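Local coordinates for protein probable 2-dehydro-3-deoxygalactonokinase DgoK1 (Sinorhizobium meliloti, PDB 3T69) that probably phosphorylates 2-dehydro-3-deoxy-D-galactonate with ATP, a step in the degradation of galactose through D-galactonate by the DeLey-Doudoroff pathway, at residues Leu21-Ile24 with Val30-Glu33; Glu33-Glu38 with Asp289-Val294; Asp107-Pro112 with Arg303-Leu308. All coordinates share one frame; numbering follows the deposited sequence.

Contact 1: residues Leu21-Ile24 with Val30-Glu33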
loop_
_atom_site.group_PDB
_atom_site.type_symbol
_atom_site.label_atom_id
_atom_site.label_comp_id
_atom_site.label_asym_id
_atom_site.label_seq_id
_atom_site.Cartn_x
_atom_site.Cartn_y
_atom_site.Cartn_z
ATOM N N LEU B 21 -9.887 29.229 2.830
ATOM C CA LEU B 21 -9.728 30.564 3.434
ATOM C C LEU B 21 -10.981 31.059 4.186
ATOM O O LEU B 21 -12.101 30.772 3.810
ATOM C CB LEU B 21 -9.343 31.570 2.357
ATOM C CG LEU B 21 -9.101 33.005 2.810
ATOM C CD1 LEU B 21 -8.020 33.658 1.995
ATOM C CD2 LEU B 21 -10.346 33.821 2.715
ATOM N N TRP B 22 -10.763 31.822 5.251
ATOM C CA TRP B 22 -11.826 32.480 6.015
ATOM C C TRP B 22 -11.375 33.911 6.353
ATOM O O TRP B 22 -10.279 34.102 6.854
ATOM C CB TRP B 22 -12.103 31.750 7.349
ATOM C CG TRP B 22 -12.633 30.304 7.312
ATOM C CD1 TRP B 22 -13.947 29.894 7.382
ATOM C CD2 TRP B 22 -11.848 29.103 7.294
ATOM N NE1 TRP B 22 -14.023 28.516 7.372
ATOM C CE2 TRP B 22 -12.750 28.009 7.311
ATOM C CE3 TRP B 22 -10.472 28.840 7.236
ATOM C CZ2 TRP B 22 -12.305 26.678 7.274
ATOM C CZ3 TRP B 22 -10.038 27.520 7.206
ATOM C CH2 TRP B 22 -10.949 26.459 7.224
ATOM N N ILE B 23 -12.230 34.904 6.109
ATOM C CA ILE B 23 -11.944 36.279 6.481
ATOM C C ILE B 23 -12.677 36.488 7.788
ATOM O O ILE B 23 -13.822 36.102 7.892
ATOM C CB ILE B 23 -12.508 37.240 5.441
ATOM C CG1 ILE B 23 -12.015 36.912 4.028
ATOM C CG2 ILE B 23 -12.235 38.707 5.843
ATOM C CD1 ILE B 23 -10.670 37.463 3.695
ATOM N N ILE B 24 -12.033 37.089 8.780
ATOM C CA ILE B 24 -12.629 37.201 10.114
ATOM C C ILE B 24 -12.716 38.661 10.615
ATOM O O ILE B 24 -11.812 39.475 10.356
ATOM C CB ILE B 24 -11.848 36.330 11.143
ATOM C CG1 ILE B 24 -11.793 34.871 10.706
ATOM C CG2 ILE B 24 -12.418 36.448 12.581
ATOM C CD1 ILE B 24 -13.125 34.145 10.701
ATOM N N VAL B 30 -17.096 34.969 10.813
ATOM C CA VAL B 30 -16.714 34.794 9.413
ATOM C C VAL B 30 -17.458 35.834 8.601
ATOM O O VAL B 30 -18.662 36.019 8.783
ATOM C CB VAL B 30 -17.124 33.386 8.883
ATOM C CG1 VAL B 30 -16.653 33.153 7.430
ATOM C CG2 VAL B 30 -16.649 32.253 9.844
ATOM N N LEU B 31 -16.719 36.519 7.729
ATOM C CA LEU B 31 -17.236 37.531 6.793
ATOM C C LEU B 31 -17.257 36.995 5.356
ATOM O O LEU B 31 -18.136 37.335 4.596
ATOM C CB LEU B 31 -16.387 38.811 6.859
ATOM C CG LEU B 31 -16.566 39.983 7.855
ATOM C CD1 LEU B 31 -17.316 39.697 9.190
ATOM C CD2 LEU B 31 -15.221 40.620 8.149
ATOM N N ALA B 32 -16.275 36.178 4.981
ATOM C CA ALA B 32 -16.270 35.510 3.671
ATOM C C ALA B 32 -15.569 34.120 3.712
ATOM O O ALA B 32 -15.160 33.669 4.797
ATOM C CB ALA B 32 -15.687 36.410 2.616
ATOM N N GLU B 33 -15.455 33.447 2.554
ATOM C CA GLU B 33 -14.911 32.055 2.440
ATOM C C GLU B 33 -14.521 31.686 0.994
ATOM O O GLU B 33 -15.157 32.116 0.038
ATOM C CB GLU B 33 -15.908 30.991 2.972
ATOM C CG GLU B 33 -15.395 29.508 2.935
ATOM C CD GLU B 33 -16.383 28.491 2.300
ATOM O OE1 GLU B 33 -17.607 28.550 2.593
ATOM O OE2 GLU B 33 -15.931 27.623 1.510
#
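Leu21 begins this segment of a beta hairpin, in which strands 19-24 and 30-36 run antiparallel in the mixed sheet of an actin-like (ASKHA) kinase fold. Its carbonyl oxygen faces the next strand, where Glu33 CA approaches Leu21 O at 3.4 Å in a CA-H...O contact and the Glu33 CG methylene also lies against that oxygen. Trp22 and Glu33 form a non-hydrogen-bonded pair. The indole of Trp22 receives Val30 at its edge, near the ring plane, with CD1 of Trp22 4.2 Å from CG1 of Val30, while Val294 and Leu298 of helix 290-305 touch it as well. At Ile23 the register slips by one residue: Leu31 and Ala32 together lie opposite it, as in a beta bulge. Leu31 N donates to Ile23 O over 2.9 Å, nearly straight at 172°, whereas the return bond from Ile23 N to Ala32 O is long and weak. The side chain of Ile23 sits on the face of the sheet away from Trp22, where its CG1 packs on Ala32 CB at 4.0 Å and its CG2 reaches CD2 of Leu31; Val59 and Leu65 add to this apolar patch. Ile24 is again on the Trp22 face, in a non-hydrogen-bonded pair with Val30. With CG1 anti to the carbonyl carbon (chi1 -57°) and a further bend at chi2, its terminal methyl comes close to the partner strand, so that Ile24 CD1 lies 3.9 Å from Val30 CA and 4.1 Å from Val30 CG2.

Contact 2: residues Glu33-Glu38 with Asp289-Val294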
loop_
_atom_site.group_PDB
_atom_site.type_symbol
_atom_site.label_atom_id
_atom_site.label_comp_id
_atom_site.label_asym_id
_atom_site.label_seq_id
_atom_site.Cartn_x
_atom_site.Cartn_y
_atom_site.Cartn_z
ATOM N N GLU B 33 -15.455 33.447 2.554
ATOM C CA GLU B 33 -14.911 32.055 2.440
ATOM C C GLU B 33 -14.521 31.686 0.994
ATOM O O GLU B 33 -15.157 32.116 0.038
ATOM C CB GLU B 33 -15.908 30.991 2.972
ATOM C CG GLU B 33 -15.395 29.508 2.935
ATOM C CD GLU B 33 -16.383 28.491 2.300
ATOM O OE1 GLU B 33 -17.607 28.550 2.593
ATOM O OE2 GLU B 33 -15.931 27.623 1.510
ATOM N N ARG B 34 -13.460 30.894 0.849
ATOM C CA ARG B 34 -13.057 30.343 -0.453
ATOM C C ARG B 34 -12.541 28.911 -0.288
ATOM O O ARG B 34 -11.848 28.589 0.691
ATOM C CB ARG B 34 -11.995 31.215 -1.140
ATOM C CG ARG B 34 -12.462 32.601 -1.531
ATOM C CD ARG B 34 -13.136 32.604 -2.876
ATOM N NE ARG B 34 -12.153 32.684 -3.946
ATOM C CZ ARG B 34 -12.440 32.739 -5.242
ATOM N NH1 ARG B 34 -13.689 32.735 -5.647
ATOM N NH2 ARG B 34 -11.468 32.811 -6.140
ATOM N N ARG B 35 -12.922 28.063 -1.239
ATOM C CA ARG B 35 -12.469 26.689 -1.315
ATOM C C ARG B 35 -11.955 26.399 -2.724
ATOM O O ARG B 35 -12.423 26.970 -3.709
ATOM C CB ARG B 35 -13.603 25.721 -0.962
ATOM C CG ARG B 35 -13.816 25.527 0.520
ATOM C CD ARG B 35 -14.788 24.384 0.862
ATOM N NE ARG B 35 -15.235 24.432 2.261
ATOM C CZ ARG B 35 -14.427 24.465 3.332
ATOM N NH1 ARG B 35 -13.101 24.484 3.192
ATOM N NH2 ARG B 35 -14.937 24.507 4.561
ATOM N N SER B 36 -10.987 25.505 -2.817
ATOM C CA SER B 36 -10.573 24.982 -4.100
ATOM C C SER B 36 -9.670 23.782 -3.842
ATOM O O SER B 36 -9.500 23.361 -2.689
ATOM C CB SER B 36 -9.858 26.061 -4.901
ATOM O OG SER B 36 -8.766 26.564 -4.159
ATOM N N ALA B 37 -9.102 23.235 -4.913
ATOM C CA ALA B 37 -8.265 22.046 -4.829
ATOM C C ALA B 37 -6.804 22.363 -5.155
ATOM O O ALA B 37 -6.012 21.472 -5.420
ATOM C CB ALA B 37 -8.803 20.962 -5.752
ATOM N N GLU B 38 -6.437 23.639 -5.145
ATOM C CA GLU B 38 -5.009 23.990 -5.282
ATOM C C GLU B 38 -4.316 23.906 -3.913
ATOM O O GLU B 38 -4.383 24.847 -3.104
ATOM C CB GLU B 38 -4.821 25.353 -5.942
ATOM C CG GLU B 38 -5.817 26.374 -5.458
ATOM C CD GLU B 38 -6.312 27.293 -6.557
ATOM O OE1 GLU B 38 -7.376 27.898 -6.328
ATOM O OE2 GLU B 38 -5.650 27.417 -7.629
ATOM N N ASP B 289 -16.101 18.807 14.678
ATOM C CA ASP B 289 -16.063 19.128 13.262
ATOM C C ASP B 289 -14.645 19.552 12.936
ATOM O O ASP B 289 -13.983 20.196 13.761
ATOM C CB ASP B 289 -17.088 20.198 12.870
ATOM C CG ASP B 289 -17.054 20.527 11.367
ATOM O OD1 ASP B 289 -16.659 21.669 11.015
ATOM O OD2 ASP B 289 -17.414 19.663 10.526
ATOM N N ALA B 290 -14.185 19.185 11.739
ATOM C CA ALA B 290 -12.786 19.374 11.356
ATOM C C ALA B 290 -12.484 20.828 11.105
ATOM O O ALA B 290 -11.528 21.377 11.685
ATOM C CB ALA B 290 -12.426 18.545 10.129
ATOM N N ASP B 291 -13.286 21.443 10.240
ATOM C CA ASP B 291 -13.112 22.867 9.938
ATOM C C ASP B 291 -13.470 23.803 11.139
ATOM O O ASP B 291 -12.852 24.843 11.354
ATOM C CB ASP B 291 -13.775 23.227 8.596
ATOM C CG ASP B 291 -13.038 22.571 7.345
ATOM O OD1 ASP B 291 -11.984 21.902 7.516
ATOM O OD2 ASP B 291 -13.495 22.753 6.181
ATOM N N GLU B 292 -14.412 23.418 11.976
ATOM C CA GLU B 292 -14.610 24.238 13.161
ATOM C C GLU B 292 -13.321 24.280 14.023
ATOM O O GLU B 292 -12.933 25.325 14.510
ATOM C CB GLU B 292 -15.872 23.805 13.976
ATOM N N ALA B 293 -12.630 23.156 14.161
ATOM C CA ALA B 293 -11.353 23.112 14.885
ATOM C C ALA B 293 -10.183 23.867 14.231
ATOM O O ALA B 293 -9.345 24.407 14.977
ATOM C CB ALA B 293 -10.955 21.690 15.205
ATOM N N VAL B 294 -10.104 23.900 12.888
ATOM C CA VAL B 294 -9.046 24.697 12.261
ATOM C C VAL B 294 -9.299 26.169 12.380
ATOM O O VAL B 294 -8.368 26.900 12.760
ATOM C CB VAL B 294 -8.787 24.519 10.750
ATOM C CG1 VAL B 294 -7.461 23.864 10.508
ATOM C CG2 VAL B 294 -9.931 23.915 10.019
#
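Arg35 and Asp291 alone join these two segments, a single ion pair between side chains whose CA atoms stand 11.9 Å apart. The arginine covers the larger share of that span: its chain is extended from CG to NE, which carries the guanidinium out to meet a carboxylate coming from the opposite direction. NH2 of Arg35 lies 2.8 Å from OD2 of Asp291, but the N-H...O angle is only 121°, and the guanidinium and carboxylate planes are turned 35° from each other. The attraction is therefore better read as a salt bridge with a bent, weak hydrogen bond than as a paired, two-pronged grip. The contact sets strand 30-36, at the margin of the mixed sheet, against the first turn of helix 290-305 in the actin-like kinase fold. That turn is N-capped by Asp289, whose OD1 accepts from Glu292 N at 3.0 Å on its anti side. Asp291 follows two residues after the cap, where a carboxylate would probably be stabilised by the helix dipole. Its CB also rests against the indole of Trp22, so the aromatic ring of strand 19-24 helps to wall in the acidic group. On the strand, Glu33 extends the charge network: its OE2 lies 3.4 Å from Arg35 NE, well out of the guanidinium plane, so that the two share charge attraction without a directed N-H. Where the strand ends, Ser36 OG donates to Glu38 OE1 over 2.9 Å, an oxygen that also takes part in a hydrogen bond with NE2 of His55 in helix 50-58.

Contact 3: residues Asp107-Pro112 with Arg303-Leu308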
loop_
_atom_site.group_PDB
_atom_site.type_symbol
_atom_site.label_atom_id
_atom_site.label_comp_id
_atom_site.label_asym_id
_atom_site.label_seq_id
_atom_site.Cartn_x
_atom_site.Cartn_y
_atom_site.Cartn_z
ATOM N N ASP B 107 1.375 41.309 6.769
ATOM C CA ASP B 107 2.054 40.502 7.735
ATOM C C ASP B 107 1.527 39.084 7.589
ATOM O O ASP B 107 0.450 38.747 8.075
ATOM C CB ASP B 107 1.828 41.050 9.135
ATOM C CG ASP B 107 2.517 40.218 10.208
ATOM O OD1 ASP B 107 2.782 39.013 10.016
ATOM O OD2 ASP B 107 2.771 40.743 11.292
ATOM N N ILE B 108 2.297 38.263 6.890
ATOM C CA ILE B 108 1.938 36.882 6.548
ATOM C C ILE B 108 2.812 35.960 7.382
ATOM O O ILE B 108 4.043 35.989 7.270
ATOM C CB ILE B 108 2.200 36.592 5.028
ATOM C CG1 ILE B 108 1.552 37.640 4.144
ATOM C CG2 ILE B 108 1.697 35.213 4.626
ATOM C CD1 ILE B 108 1.470 37.245 2.671
ATOM N N ARG B 109 2.175 35.134 8.212
ATOM C CA ARG B 109 2.869 34.090 8.960
ATOM C C ARG B 109 2.315 32.704 8.660
ATOM O O ARG B 109 1.101 32.541 8.449
ATOM C CB ARG B 109 2.713 34.326 10.454
ATOM C CG ARG B 109 2.693 35.773 10.850
ATOM C CD ARG B 109 3.975 36.142 11.528
ATOM N NE ARG B 109 4.057 37.555 11.873
ATOM C CZ ARG B 109 4.207 38.006 13.109
ATOM N NH1 ARG B 109 4.278 37.166 14.129
ATOM N NH2 ARG B 109 4.288 39.299 13.325
ATOM N N ILE B 110 3.194 31.705 8.719
ATOM C CA ILE B 110 2.843 30.283 8.692
ATOM C C ILE B 110 3.226 29.599 10.003
ATOM O O ILE B 110 4.359 29.744 10.461
ATOM C CB ILE B 110 3.605 29.503 7.632
ATOM C CG1 ILE B 110 3.571 30.228 6.305
ATOM C CG2 ILE B 110 3.031 28.094 7.520
ATOM C CD1 ILE B 110 3.706 29.297 5.105
ATOM N N LEU B 111 2.292 28.820 10.552
ATOM C CA LEU B 111 2.497 28.007 11.764
ATOM C C LEU B 111 3.399 26.752 11.607
ATOM O O LEU B 111 3.319 25.994 10.658
ATOM C CB LEU B 111 1.126 27.600 12.358
ATOM C CG LEU B 111 0.115 28.766 12.538
ATOM C CD1 LEU B 111 -1.288 28.332 12.980
ATOM C CD2 LEU B 111 0.651 29.791 13.520
ATOM N N PRO B 112 4.235 26.500 12.601
ATOM C CA PRO B 112 5.021 25.292 12.520
ATOM C C PRO B 112 4.134 24.033 12.625
ATOM O O PRO B 112 2.940 24.140 12.957
ATOM C CB PRO B 112 5.899 25.422 13.757
ATOM C CG PRO B 112 5.021 26.216 14.702
ATOM C CD PRO B 112 4.562 27.261 13.813
ATOM N N ARG B 303 -5.410 35.919 17.405
ATOM C CA ARG B 303 -5.716 36.801 18.534
ATOM C C ARG B 303 -4.403 37.065 19.265
ATOM O O ARG B 303 -4.239 38.132 19.885
ATOM C CB ARG B 303 -6.756 36.205 19.536
ATOM C CG ARG B 303 -8.275 36.076 19.132
ATOM C CD ARG B 303 -9.161 35.557 20.371
ATOM N NE ARG B 303 -10.623 35.455 20.071
ATOM C CZ ARG B 303 -11.642 35.296 20.960
ATOM N NH1 ARG B 303 -11.428 35.221 22.284
ATOM N NH2 ARG B 303 -12.907 35.205 20.522
ATOM N N ALA B 304 -3.487 36.082 19.225
ATOM C CA ALA B 304 -2.256 36.125 20.050
ATOM C C ALA B 304 -1.134 36.992 19.475
ATOM O O ALA B 304 -0.324 37.537 20.220
ATOM C CB ALA B 304 -1.743 34.716 20.407
ATOM N N ILE B 305 -1.072 37.145 18.163
ATOM C CA ILE B 305 0.019 37.942 17.675
ATOM C C ILE B 305 -0.445 39.312 17.237
ATOM O O ILE B 305 0.351 40.256 17.186
ATOM C CB ILE B 305 0.924 37.192 16.659
ATOM C CG1 ILE B 305 0.261 37.028 15.288
ATOM C CG2 ILE B 305 1.341 35.838 17.255
ATOM C CD1 ILE B 305 0.468 35.594 14.719
ATOM N N TRP B 306 -1.737 39.416 16.951
ATOM C CA TRP B 306 -2.339 40.715 16.623
ATOM C C TRP B 306 -3.498 40.968 17.556
ATOM O O TRP B 306 -4.627 41.074 17.099
ATOM C CB TRP B 306 -2.804 40.777 15.176
ATOM C CG TRP B 306 -1.739 40.373 14.187
ATOM C CD1 TRP B 306 -0.503 40.972 13.987
ATOM C CD2 TRP B 306 -1.794 39.272 13.259
ATOM N NE1 TRP B 306 0.186 40.314 12.985
ATOM C CE2 TRP B 306 -0.579 39.275 12.524
ATOM C CE3 TRP B 306 -2.751 38.290 12.979
ATOM C CZ2 TRP B 306 -0.301 38.328 11.524
ATOM C CZ3 TRP B 306 -2.472 37.350 11.983
ATOM C CH2 TRP B 306 -1.260 37.382 11.266
ATOM N N PRO B 307 -3.226 41.060 18.872
ATOM C CA PRO B 307 -4.327 41.258 19.815
ATOM C C PRO B 307 -4.987 42.575 19.480
ATOM O O PRO B 307 -4.330 43.484 19.015
ATOM C CB PRO B 307 -3.636 41.327 21.197
ATOM C CG PRO B 307 -2.186 40.830 20.958
ATOM C CD PRO B 307 -1.919 41.274 19.520
ATOM N N LEU B 308 -6.289 42.659 19.648
ATOM C CA LEU B 308 -6.982 43.869 19.261
ATOM C C LEU B 308 -7.053 44.878 20.432
ATOM O O LEU B 308 -6.905 44.495 21.594
ATOM C CB LEU B 308 -8.330 43.548 18.574
ATOM C CG LEU B 308 -9.223 42.356 18.982
ATOM C CD1 LEU B 308 -10.236 42.137 17.875
ATOM C CD2 LEU B 308 -8.489 40.986 19.353
#
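Trp306 and Asp107 share the one hydrogen bond across this contact, from indole NE1 to carboxylate OD2 over 3.1 Å at an N-H...O angle of 159°. The acceptor lies in the ring plane, whereas the indole N-H meets OD2 from above the carboxylate plane, and the two flat groups stand almost perpendicular, 88° apart. Asp107 CG is anti to its own backbone nitrogen (chi1 179°), which extends the acid toward the indole. The ionic part is a salt bridge within the 107-112 segment. Arg109 takes the carboxylate side-on, NE to OD1 at 2.7 Å and NH2 to OD2 at 2.9 Å, each oxygen using its syn lone pair; OD2 thus accepts from both Arg109 NH2 and Trp306 NE1. The remaining contacts are van der Waals packing round the arginine and the indole. CG of Arg109 passes 4.0 Å from CZ2 of Trp306, and one face of the guanidinium is approached by Ile305 CG1 and by Trp306 NE1. That same Ile305 CG1 stands 3.6 Å above the indole plane, over the ring centre, thereby filling the corner between arginine and tryptophan. Together these groups fasten the C-terminal end of helix 290-305 and the residue after it to the start of strand 108-116 and the residue before it, and Tyr8 OH binds Trp306 O nearby. Replacing Asp107 with an alanine would probably leave the indole N-H without this acceptor and the Arg109 guanidinium without its counter-charge, free to turn. Because two syn lone pairs go to the arginine and the indole comes in from another direction, Asp107 can hold both partners at once, and the adjacent positive charge is likely to keep its carboxylate ionised.

From the N terminus, contact 1 closes the short turn between strands 19-24 and 30-36. Contact 2 opens at Glu33, where contact 1 ends, and closes only some 250 residues later, at the start of helix 290-305. Contact 3 begins within that long loop, at 107-112, and ends beyond it, at 303-308, so contacts 2 and 3 cross, while 1 and 3 follow in series. All three reach the same mixed sheet: contacts 2 and 3 tie the two ends of helix 290-305 to strands 30-36 and 108-116. Contacts 1 and 2 touch directly through Trp22, whereas contact 3 stands apart, its nearest atoms about 8 Å from contact 1 and about 7 Å from contact 2.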